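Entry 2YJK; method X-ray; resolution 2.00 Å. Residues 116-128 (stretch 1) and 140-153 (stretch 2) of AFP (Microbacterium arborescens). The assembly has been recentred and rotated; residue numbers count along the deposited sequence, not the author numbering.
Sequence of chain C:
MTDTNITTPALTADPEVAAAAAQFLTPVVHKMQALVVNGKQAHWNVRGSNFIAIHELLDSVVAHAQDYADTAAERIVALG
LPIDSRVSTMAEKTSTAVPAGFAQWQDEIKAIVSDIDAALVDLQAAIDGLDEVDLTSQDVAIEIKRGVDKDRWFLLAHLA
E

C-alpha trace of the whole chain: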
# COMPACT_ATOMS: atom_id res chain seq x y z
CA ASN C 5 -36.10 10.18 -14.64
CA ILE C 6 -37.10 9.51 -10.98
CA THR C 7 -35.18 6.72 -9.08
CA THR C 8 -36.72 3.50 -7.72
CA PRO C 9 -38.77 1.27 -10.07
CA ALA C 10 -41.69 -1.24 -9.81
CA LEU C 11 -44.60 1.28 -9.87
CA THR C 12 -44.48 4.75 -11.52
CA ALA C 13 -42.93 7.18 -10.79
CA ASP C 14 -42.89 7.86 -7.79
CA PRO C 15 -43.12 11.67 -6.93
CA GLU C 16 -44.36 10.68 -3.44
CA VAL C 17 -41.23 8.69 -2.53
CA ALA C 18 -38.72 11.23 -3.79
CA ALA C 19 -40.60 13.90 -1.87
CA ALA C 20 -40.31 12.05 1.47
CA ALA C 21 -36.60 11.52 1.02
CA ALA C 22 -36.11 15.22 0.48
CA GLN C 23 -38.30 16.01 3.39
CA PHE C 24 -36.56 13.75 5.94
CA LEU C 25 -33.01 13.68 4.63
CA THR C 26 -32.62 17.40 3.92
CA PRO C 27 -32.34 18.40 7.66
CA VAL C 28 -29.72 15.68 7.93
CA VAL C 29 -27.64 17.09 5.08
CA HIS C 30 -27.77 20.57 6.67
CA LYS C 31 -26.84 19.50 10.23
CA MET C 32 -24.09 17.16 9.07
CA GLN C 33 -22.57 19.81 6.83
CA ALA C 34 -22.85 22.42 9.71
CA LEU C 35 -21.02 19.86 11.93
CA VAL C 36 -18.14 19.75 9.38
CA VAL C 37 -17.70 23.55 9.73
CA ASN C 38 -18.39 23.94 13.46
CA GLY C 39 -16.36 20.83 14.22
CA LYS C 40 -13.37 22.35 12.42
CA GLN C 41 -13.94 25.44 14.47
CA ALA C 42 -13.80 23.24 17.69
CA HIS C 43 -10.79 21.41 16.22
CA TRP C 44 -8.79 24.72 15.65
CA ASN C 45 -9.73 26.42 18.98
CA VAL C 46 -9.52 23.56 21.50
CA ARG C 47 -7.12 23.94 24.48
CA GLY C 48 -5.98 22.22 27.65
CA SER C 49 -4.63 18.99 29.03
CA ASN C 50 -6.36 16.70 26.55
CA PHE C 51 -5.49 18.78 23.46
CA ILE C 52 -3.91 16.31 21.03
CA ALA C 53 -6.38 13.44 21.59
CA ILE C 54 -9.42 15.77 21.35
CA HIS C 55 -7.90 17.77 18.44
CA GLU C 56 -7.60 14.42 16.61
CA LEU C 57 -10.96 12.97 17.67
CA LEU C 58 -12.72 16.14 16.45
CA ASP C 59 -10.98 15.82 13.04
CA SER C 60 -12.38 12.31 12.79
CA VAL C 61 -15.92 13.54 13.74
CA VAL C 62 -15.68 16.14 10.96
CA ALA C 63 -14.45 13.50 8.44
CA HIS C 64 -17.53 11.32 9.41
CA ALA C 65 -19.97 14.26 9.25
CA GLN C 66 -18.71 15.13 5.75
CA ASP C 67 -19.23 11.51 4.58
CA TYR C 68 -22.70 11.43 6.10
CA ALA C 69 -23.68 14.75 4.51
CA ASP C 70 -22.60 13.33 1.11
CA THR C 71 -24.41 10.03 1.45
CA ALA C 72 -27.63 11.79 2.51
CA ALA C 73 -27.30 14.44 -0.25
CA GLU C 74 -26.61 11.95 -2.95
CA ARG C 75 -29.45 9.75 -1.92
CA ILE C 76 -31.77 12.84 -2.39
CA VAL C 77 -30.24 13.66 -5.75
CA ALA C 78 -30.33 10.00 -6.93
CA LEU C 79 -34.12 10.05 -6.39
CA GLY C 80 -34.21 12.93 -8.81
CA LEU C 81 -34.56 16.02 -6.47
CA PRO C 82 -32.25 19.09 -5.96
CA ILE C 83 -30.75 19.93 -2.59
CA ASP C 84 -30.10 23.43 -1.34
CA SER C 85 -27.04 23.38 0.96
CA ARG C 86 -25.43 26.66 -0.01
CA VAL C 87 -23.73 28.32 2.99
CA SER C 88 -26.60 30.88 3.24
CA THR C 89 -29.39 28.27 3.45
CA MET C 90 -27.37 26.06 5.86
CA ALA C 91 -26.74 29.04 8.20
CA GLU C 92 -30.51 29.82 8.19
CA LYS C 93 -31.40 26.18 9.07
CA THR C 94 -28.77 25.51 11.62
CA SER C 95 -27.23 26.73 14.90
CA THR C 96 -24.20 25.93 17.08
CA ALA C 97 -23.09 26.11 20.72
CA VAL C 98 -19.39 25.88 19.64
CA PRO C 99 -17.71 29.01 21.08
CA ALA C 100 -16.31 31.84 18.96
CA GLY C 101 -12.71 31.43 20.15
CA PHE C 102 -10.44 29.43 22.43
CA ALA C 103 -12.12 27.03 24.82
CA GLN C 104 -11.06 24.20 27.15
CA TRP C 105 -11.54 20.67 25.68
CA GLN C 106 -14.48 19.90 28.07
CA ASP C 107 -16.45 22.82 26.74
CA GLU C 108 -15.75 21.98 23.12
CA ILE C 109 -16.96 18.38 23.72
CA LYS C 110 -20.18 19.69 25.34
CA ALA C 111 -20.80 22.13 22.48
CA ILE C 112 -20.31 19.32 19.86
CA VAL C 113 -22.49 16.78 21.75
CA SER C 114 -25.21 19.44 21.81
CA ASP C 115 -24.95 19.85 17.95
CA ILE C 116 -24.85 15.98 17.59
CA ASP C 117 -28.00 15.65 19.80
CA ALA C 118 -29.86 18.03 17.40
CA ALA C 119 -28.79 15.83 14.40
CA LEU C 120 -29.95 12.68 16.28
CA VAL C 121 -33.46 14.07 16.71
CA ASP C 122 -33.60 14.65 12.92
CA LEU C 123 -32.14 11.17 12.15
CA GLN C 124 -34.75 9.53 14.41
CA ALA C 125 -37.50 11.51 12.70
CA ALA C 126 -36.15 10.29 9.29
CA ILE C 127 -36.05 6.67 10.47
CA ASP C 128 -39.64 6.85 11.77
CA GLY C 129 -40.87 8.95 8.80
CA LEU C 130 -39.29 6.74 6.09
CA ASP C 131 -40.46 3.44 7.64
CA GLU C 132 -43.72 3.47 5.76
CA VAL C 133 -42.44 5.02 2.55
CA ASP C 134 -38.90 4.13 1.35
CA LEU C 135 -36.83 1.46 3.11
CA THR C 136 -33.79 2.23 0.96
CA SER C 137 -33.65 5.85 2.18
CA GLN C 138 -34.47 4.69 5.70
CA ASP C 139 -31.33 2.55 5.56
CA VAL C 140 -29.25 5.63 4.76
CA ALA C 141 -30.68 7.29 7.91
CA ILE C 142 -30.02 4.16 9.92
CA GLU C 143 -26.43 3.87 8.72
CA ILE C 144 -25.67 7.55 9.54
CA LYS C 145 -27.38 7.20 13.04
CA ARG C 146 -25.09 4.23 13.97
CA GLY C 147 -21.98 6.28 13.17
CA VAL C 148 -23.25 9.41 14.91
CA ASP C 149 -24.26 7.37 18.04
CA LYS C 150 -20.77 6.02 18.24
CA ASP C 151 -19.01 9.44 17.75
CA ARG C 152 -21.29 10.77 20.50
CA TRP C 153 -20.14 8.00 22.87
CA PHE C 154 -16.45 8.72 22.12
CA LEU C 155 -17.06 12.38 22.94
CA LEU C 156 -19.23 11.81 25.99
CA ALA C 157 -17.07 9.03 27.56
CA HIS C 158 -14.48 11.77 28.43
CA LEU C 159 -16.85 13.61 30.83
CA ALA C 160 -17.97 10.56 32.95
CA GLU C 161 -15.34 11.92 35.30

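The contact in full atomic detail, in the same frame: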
# COMPACT_ATOMS: atom_id res chain seq x y z
N ILE C 116 -24.47 17.38 17.92
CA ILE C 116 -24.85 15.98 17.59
C ILE C 116 -26.30 15.56 18.06
O ILE C 116 -27.03 14.86 17.35
CB ILE C 116 -23.79 15.03 18.10
CG1 ILE C 116 -22.56 15.12 17.19
CG2 ILE C 116 -24.31 13.62 18.15
CD1 ILE C 116 -21.30 14.46 17.80
N ASP C 117 -26.71 16.02 19.23
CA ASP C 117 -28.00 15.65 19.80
C ASP C 117 -29.09 16.20 18.90
O ASP C 117 -30.08 15.53 18.71
CB ASP C 117 -28.19 16.20 21.24
CG ASP C 117 -27.47 15.35 22.33
OD1 ASP C 117 -26.95 14.22 22.07
OD2 ASP C 117 -27.43 15.85 23.49
N ALA C 118 -28.90 17.41 18.37
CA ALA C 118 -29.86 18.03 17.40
C ALA C 118 -29.94 17.17 16.09
O ALA C 118 -31.05 16.96 15.57
CB ALA C 118 -29.46 19.49 17.04
N ALA C 119 -28.79 16.69 15.60
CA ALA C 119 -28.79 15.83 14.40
C ALA C 119 -29.52 14.51 14.68
O ALA C 119 -30.32 14.05 13.83
CB ALA C 119 -27.40 15.58 13.90
N LEU C 120 -29.28 13.95 15.87
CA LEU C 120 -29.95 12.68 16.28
C LEU C 120 -31.46 12.75 16.27
O LEU C 120 -32.13 11.80 15.83
CB LEU C 120 -29.45 12.15 17.64
CG LEU C 120 -28.04 11.59 17.58
CD1 LEU C 120 -27.52 11.28 18.98
CD2 LEU C 120 -27.97 10.33 16.68
N VAL C 121 -32.02 13.85 16.77
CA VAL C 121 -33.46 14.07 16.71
C VAL C 121 -33.90 14.02 15.25
O VAL C 121 -34.89 13.39 14.94
CB VAL C 121 -33.87 15.46 17.39
CG1 VAL C 121 -35.33 15.98 16.95
CG2 VAL C 121 -33.75 15.35 18.92
N ASP C 122 -33.18 14.66 14.34
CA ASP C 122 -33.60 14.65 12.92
C ASP C 122 -33.37 13.27 12.27
O ASP C 122 -34.16 12.83 11.45
CB ASP C 122 -32.94 15.76 12.13
CG ASP C 122 -33.53 17.18 12.44
OD1 ASP C 122 -34.77 17.36 12.73
OD2 ASP C 122 -32.74 18.15 12.32
N LEU C 123 -32.30 12.55 12.65
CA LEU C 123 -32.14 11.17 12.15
C LEU C 123 -33.28 10.24 12.62
O LEU C 123 -33.80 9.40 11.83
CB LEU C 123 -30.75 10.61 12.47
CG LEU C 123 -29.64 11.23 11.61
CD1 LEU C 123 -28.32 11.19 12.36
CD2 LEU C 123 -29.54 10.53 10.23
N GLN C 124 -33.72 10.40 13.87
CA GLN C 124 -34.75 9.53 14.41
C GLN C 124 -36.09 9.89 13.76
O GLN C 124 -36.77 9.02 13.28
CB GLN C 124 -34.80 9.56 15.95
CG GLN C 124 -35.77 8.49 16.61
CD GLN C 124 -35.36 7.01 16.27
OE1 GLN C 124 -34.18 6.63 16.37
NE2 GLN C 124 -36.33 6.20 15.84
N ALA C 125 -36.37 11.16 13.57
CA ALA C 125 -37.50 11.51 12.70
C ALA C 125 -37.42 10.90 11.26
O ALA C 125 -38.42 10.45 10.71
CB ALA C 125 -37.71 13.04 12.65
N ALA C 126 -36.23 10.89 10.65
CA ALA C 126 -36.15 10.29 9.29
C ALA C 126 -36.41 8.80 9.34
O ALA C 126 -37.13 8.31 8.53
CB ALA C 126 -34.84 10.60 8.60
N ILE C 127 -35.88 8.12 10.34
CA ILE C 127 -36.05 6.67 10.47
C ILE C 127 -37.51 6.32 10.67
O ILE C 127 -38.02 5.40 10.02
CB ILE C 127 -35.16 6.08 11.60
CG1 ILE C 127 -33.69 6.24 11.21
CG2 ILE C 127 -35.48 4.58 11.87
CD1 ILE C 127 -32.78 6.24 12.39
N ASP C 128 -38.19 7.04 11.56
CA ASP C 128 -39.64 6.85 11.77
C ASP C 128 -40.40 7.22 10.50
O ASP C 128 -41.24 6.47 10.03
CB ASP C 128 -40.17 7.68 12.97
CG ASP C 128 -39.57 7.24 14.35
OD1 ASP C 128 -39.09 6.08 14.46
OD2 ASP C 128 -39.55 8.07 15.30
N VAL C 140 -30.27 4.59 4.75
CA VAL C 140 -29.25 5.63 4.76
C VAL C 140 -29.30 6.30 6.13
O VAL C 140 -28.23 6.58 6.73
CB VAL C 140 -29.44 6.72 3.61
CG1 VAL C 140 -28.50 7.85 3.82
CG2 VAL C 140 -29.10 6.09 2.24
N ALA C 141 -30.52 6.58 6.62
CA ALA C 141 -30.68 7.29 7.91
C ALA C 141 -30.19 6.41 9.03
O ALA C 141 -29.48 6.86 9.92
CB ALA C 141 -32.15 7.67 8.17
N ILE C 142 -30.52 5.13 8.94
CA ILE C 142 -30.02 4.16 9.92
C ILE C 142 -28.49 4.09 9.96
O ILE C 142 -27.87 4.12 11.05
CB ILE C 142 -30.62 2.75 9.73
CG1 ILE C 142 -32.08 2.74 10.26
CG2 ILE C 142 -29.82 1.77 10.55
CD1 ILE C 142 -32.94 1.54 9.72
N GLU C 143 -27.88 3.97 8.78
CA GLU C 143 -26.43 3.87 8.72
C GLU C 143 -25.77 5.16 9.32
O GLU C 143 -24.84 5.08 10.12
CB GLU C 143 -26.00 3.66 7.26
CG GLU C 143 -24.48 3.82 6.98
CD GLU C 143 -24.22 3.86 5.47
OE1 GLU C 143 -24.45 2.83 4.82
OE2 GLU C 143 -23.85 4.93 4.92
N ILE C 144 -26.25 6.35 8.96
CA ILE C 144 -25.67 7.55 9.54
C ILE C 144 -25.91 7.62 11.11
O ILE C 144 -25.00 7.99 11.89
CB ILE C 144 -26.27 8.84 8.91
CG1 ILE C 144 -25.88 8.99 7.41
CG2 ILE C 144 -25.78 10.08 9.72
CD1 ILE C 144 -26.81 9.94 6.61
N LYS C 145 -27.14 7.29 11.57
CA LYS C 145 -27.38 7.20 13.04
C LYS C 145 -26.39 6.27 13.83
O LYS C 145 -25.93 6.62 14.92
CB LYS C 145 -28.82 6.84 13.37
CG LYS C 145 -29.13 7.24 14.81
CD LYS C 145 -30.61 6.97 15.17
CE LYS C 145 -30.99 7.54 16.59
NZ LYS C 145 -30.19 6.92 17.65
N ARG C 146 -26.07 5.11 13.29
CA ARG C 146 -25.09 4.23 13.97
C ARG C 146 -23.76 4.94 14.15
O ARG C 146 -23.20 4.93 15.28
CB ARG C 146 -24.83 2.92 13.20
CG ARG C 146 -25.97 1.94 13.33
CD ARG C 146 -25.68 0.73 12.48
NE ARG C 146 -24.43 0.08 12.87
CZ ARG C 146 -23.98 -1.03 12.29
NH1 ARG C 146 -24.69 -1.61 11.34
NH2 ARG C 146 -22.83 -1.55 12.63
N GLY C 147 -23.25 5.54 13.09
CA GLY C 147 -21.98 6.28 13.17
C GLY C 147 -22.02 7.47 14.12
O GLY C 147 -21.07 7.70 14.86
N VAL C 148 -23.12 8.22 14.11
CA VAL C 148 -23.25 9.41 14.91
C VAL C 148 -23.36 9.04 16.40
O VAL C 148 -22.65 9.65 17.24
CB VAL C 148 -24.45 10.28 14.42
CG1 VAL C 148 -24.67 11.56 15.31
CG2 VAL C 148 -24.19 10.81 13.00
N ASP C 149 -24.15 8.00 16.70
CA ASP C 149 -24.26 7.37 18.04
C ASP C 149 -22.91 6.97 18.60
O ASP C 149 -22.60 7.18 19.78
CB ASP C 149 -25.14 6.12 17.99
CG ASP C 149 -26.63 6.46 18.09
OD1 ASP C 149 -26.90 7.63 18.45
OD2 ASP C 149 -27.51 5.62 17.81
N LYS C 150 -22.06 6.42 17.74
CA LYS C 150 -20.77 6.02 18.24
C LYS C 150 -19.81 7.22 18.52
O LYS C 150 -19.13 7.26 19.55
CB LYS C 150 -20.19 4.99 17.26
CG LYS C 150 -18.80 4.51 17.63
CD LYS C 150 -18.25 3.55 16.54
CE LYS C 150 -17.03 2.85 17.11
NZ LYS C 150 -16.22 2.17 16.05
N ASP C 151 -19.76 8.19 17.59
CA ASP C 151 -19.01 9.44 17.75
C ASP C 151 -19.47 10.18 19.00
O ASP C 151 -18.64 10.69 19.75
CB ASP C 151 -19.19 10.34 16.53
CG ASP C 151 -18.41 9.78 15.27
OD1 ASP C 151 -17.44 8.95 15.45
OD2 ASP C 151 -18.77 10.17 14.11
N ARG C 152 -20.76 10.19 19.26
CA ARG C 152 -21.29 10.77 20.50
C ARG C 152 -20.73 10.05 21.76
O ARG C 152 -20.33 10.72 22.71
CB ARG C 152 -22.81 10.72 20.50
CG ARG C 152 -23.51 11.50 21.63
CD ARG C 152 -25.00 11.18 21.70
NE ARG C 152 -25.63 11.91 22.82
CZ ARG C 152 -25.97 11.39 24.00
NH1 ARG C 152 -25.83 10.11 24.25
NH2 ARG C 152 -26.49 12.17 24.95
N TRP C 153 -20.68 8.72 21.75
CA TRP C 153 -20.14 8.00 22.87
C TRP C 153 -18.66 8.38 23.09
O TRP C 153 -18.27 8.69 24.22
CB TRP C 153 -20.33 6.49 22.65
CG TRP C 153 -19.37 5.59 23.42
CD1 TRP C 153 -19.05 5.68 24.74
CD2 TRP C 153 -18.62 4.45 22.90
NE1 TRP C 153 -18.12 4.70 25.08
CE2 TRP C 153 -17.86 3.93 23.98
CE3 TRP C 153 -18.52 3.84 21.62
CZ2 TRP C 153 -16.99 2.80 23.83
CZ3 TRP C 153 -17.67 2.70 21.46
CH2 TRP C 153 -16.91 2.20 22.57

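The most unusual feature of this contact is a lysine that packs as a knob. The side chain of K145 sits among L120, L123, Q124 and I127 of the facing helix, and its 84 Å² of covered surface is the largest share of any residue here. Its chain is extended through chi1 to chi3 (all t) and bends only at chi4 (-61°, m). The methylenes therefore do apolar work: K145 CD lies 3.6 Å from I127 CD1, and K145 CG lies 3.8 Å from L120 CD2. The charge is answered within its own helix, where K145 NZ forms a salt bridge to D149 OD2 at 3.0 Å, one turn on.

The two helices run roughly antiparallel, at 150°, with axes approaching to 9.0 Å. Their backbones come near at L123 and A141, whose CA atoms are 5.9 Å apart. Alanine suits this place because a lone methyl leaves room for its neighbours: A141 CB lies 3.7 Å from I127 CG1 and 4.0 Å from A126 CB.

Two leucines, both m,t, return the knob packing. L123 enters the hole formed by A141, I144, K145 and V148, with L123 CD2 3.8 Å from I144 CG2. L120 fills the next, among K145, V148, D149 and R152; its CA-to-CB bond points sideways, yet L120 CD2 reaches V148 CG1 at 3.8 Å. Beyond it, buried I116 points toward the partner and places CG2 3.5 Å from V148 CG1.

One polar link crosses the interface, at its partly exposed margin. R152 NE donates to D117 OD1 at 2.8 Å, with an N-H...acceptor angle of 149°, as part of a salt bridge. The carboxylate oxygen lies near the guanidinium plane, at its edge, as an in-plane N-H requires. The arginine's aliphatic stem also packs, with R152 CD 3.7 Å from L120 CD1.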